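Local coordinates for titin (Homo sapiens, PDB 1WAA), which is a giant elastic protein of the muscle sarcomere, built largely of immunoglobulin-like domains such as this one, and contributes to passive elasticity, at residues S48-E52 / L62-N66. Sequence-based numbering, arbitrary orientation.
Sequences SPDCE and LILHN. With ZN (zinc ion), chain Y.
Glu52, on strand 51-56, and His65, just past the end of the antiparallel strand 59-64, reach one zinc ion. Glu52 OE1 binds the metal at 1.9 Å and His65 NE2 at 2.1 Å, while a water and an acidic side chain of another protein chain also coordinate it. The carboxylate sits at the edge of the imidazole, its plane turned 79° from that of the ring. Glu52 OE1 and His65 NE2 come close because both bind the zinc, not through a hydrogen bond. His65 CG lies anti to its own carbonyl carbon (chi1 -73°), which, with the turn of the ring about CB-CG, carries NE2 toward Glu52. Glu52 OE2 accepts a hydrogen bond from the zinc-bound water at 3.0 Å and forms a salt bridge with a basic side chain of the other chain, which would help fix the rotation of the carboxylate.

Backbone bonds set the register beneath the metal. Glu52 and Ile63 form a hydrogen-bonded pair, with Glu52 N 2.8 Å from Ile63 O and Ile63 N 2.9 Å from Glu52 O. Beyond the strand ends His65 N donates to Asp50 O, and a water donates to both Asp50 O and His65 O.

Apolar contacts divide between the two faces of the sheet. Ile63 CG2 lies over one face of the His65 ring, offset toward its rim, on the zinc side. On the opposite face of the sheet, Cys51 SG meets Leu64 CD2 at 3.7 Å, and Leu64 also packs on Met71.

The arrangement is the open end of the β-hairpin of strands 51-56 and 59-64, at the margin of one sheet of the I-set immunoglobulin sandwich, bearing an intermolecular zinc site.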
loop_
_atom_site.group_PDB
_atom_site.type_symbol
_atom_site.label_atom_id
_atom_site.label_comp_id
_atom_site.label_asym_id
_atom_site.label_seq_id
_atom_site.Cartn_x
_atom_site.Cartn_y
_atom_site.Cartn_z
ATOM N N SER E 48 -10.706 -3.444 16.367
ATOM C CA SER E 48 -10.366 -4.263 17.540
ATOM C C SER E 48 -10.024 -5.694 17.123
ATOM O O SER E 48 -10.098 -6.029 15.931
ATOM C CB SER E 48 -11.545 -4.315 18.519
ATOM O OG SER E 48 -11.882 -3.015 18.961
ATOM N N PRO E 49 -9.665 -6.553 18.095
ATOM C CA PRO E 49 -9.516 -7.978 17.784
ATOM C C PRO E 49 -10.806 -8.580 17.223
ATOM O O PRO E 49 -10.749 -9.355 16.272
ATOM C CB PRO E 49 -9.183 -8.604 19.131
ATOM C CG PRO E 49 -8.586 -7.475 19.909
ATOM C CD PRO E 49 -9.342 -6.260 19.498
ATOM N N ASP E 50 -11.947 -8.202 17.794
ATOM C CA ASP E 50 -13.256 -8.724 17.374
ATOM C C ASP E 50 -13.915 -7.901 16.251
ATOM O O ASP E 50 -14.976 -8.256 15.748
ATOM C CB ASP E 50 -14.199 -8.845 18.590
ATOM C CG ASP E 50 -13.638 -9.774 19.693
ATOM O OD1 ASP E 50 -12.821 -10.679 19.376
ATOM O OD2 ASP E 50 -13.996 -9.638 20.900
ATOM N N CYS E 51 -13.287 -6.792 15.860
ATOM C CA CYS E 51 -13.875 -5.887 14.895
ATOM C C CYS E 51 -12.790 -5.367 13.954
ATOM O O CYS E 51 -12.160 -4.344 14.218
ATOM C CB CYS E 51 -14.569 -4.741 15.612
ATOM S SG CYS E 51 -15.267 -3.575 14.463
ATOM N N GLU E 52 -12.566 -6.091 12.861
ATOM C CA GLU E 52 -11.391 -5.845 12.010
ATOM C C GLU E 52 -11.822 -5.107 10.754
ATOM O O GLU E 52 -12.768 -5.507 10.082
ATOM C CB GLU E 52 -10.688 -7.164 11.674
ATOM C CG GLU E 52 -9.934 -7.753 12.879
ATOM C CD GLU E 52 -9.672 -9.259 12.797
ATOM O OE1 GLU E 52 -10.414 -9.988 12.115
ATOM O OE2 GLU E 52 -8.744 -9.739 13.475
ATOM N N LEU E 62 -15.147 -5.720 6.326
ATOM C CA LEU E 62 -15.358 -5.614 7.757
ATOM C C LEU E 62 -15.577 -7.020 8.286
ATOM O O LEU E 62 -16.440 -7.740 7.759
ATOM C CB LEU E 62 -16.615 -4.802 8.050
ATOM C CG LEU E 62 -17.023 -4.754 9.527
ATOM C CD1 LEU E 62 -16.001 -3.983 10.343
ATOM C CD2 LEU E 62 -18.366 -4.129 9.668
ATOM N N ILE E 63 -14.779 -7.410 9.278
ATOM C CA ILE E 63 -14.951 -8.697 9.971
ATOM C C ILE E 63 -15.395 -8.480 11.426
ATOM O O ILE E 63 -14.751 -7.740 12.165
ATOM C CB ILE E 63 -13.675 -9.581 9.964
ATOM C CG1 ILE E 63 -13.022 -9.604 8.580
ATOM C CG2 ILE E 63 -14.049 -11.018 10.401
ATOM C CD1 ILE E 63 -11.665 -10.303 8.541
ATOM N N LEU E 64 -16.495 -9.119 11.803
ATOM C CA LEU E 64 -17.017 -9.033 13.166
ATOM C C LEU E 64 -17.095 -10.451 13.726
ATOM O O LEU E 64 -17.846 -11.295 13.233
ATOM C CB LEU E 64 -18.396 -8.361 13.176
ATOM C CG LEU E 64 -18.590 -7.009 12.457
ATOM C CD1 LEU E 64 -20.080 -6.672 12.306
ATOM C CD2 LEU E 64 -17.852 -5.865 13.171
ATOM N N HIS E 65 -16.268 -10.707 14.726
ATOM C CA HIS E 65 -16.143 -12.000 15.350
ATOM C C HIS E 65 -17.079 -12.073 16.516
ATOM O O HIS E 65 -17.441 -11.039 17.101
ATOM C CB HIS E 65 -14.732 -12.159 15.878
ATOM C CG HIS E 65 -13.712 -12.380 14.811
ATOM N ND1 HIS E 65 -13.601 -13.571 14.129
ATOM C CD2 HIS E 65 -12.743 -11.574 14.321
ATOM C CE1 HIS E 65 -12.613 -13.486 13.260
ATOM N NE2 HIS E 65 -12.071 -12.288 13.365
ATOM N N ASN E 66 -17.441 -13.306 16.878
ATOM C CA ASN E 66 -18.234 -13.560 18.060
ATOM C C ASN E 66 -19.467 -12.639 18.114
ATOM O O ASN E 66 -19.708 -11.935 19.103
ATOM C CB ASN E 66 -17.333 -13.454 19.296
ATOM C CG ASN E 66 -17.817 -14.302 20.444
ATOM O OD1 ASN E 66 -18.816 -13.981 21.073
ATOM N ND2 ASN E 66 -17.100 -15.398 20.733
HETATM ZN ZN ZN Y . -10.178 -11.867 12.527
HETATM O O HOH W 1 -17.720 -7.883 16.529
HETATM O O HOH W 2 -8.614 -12.704 13.851
#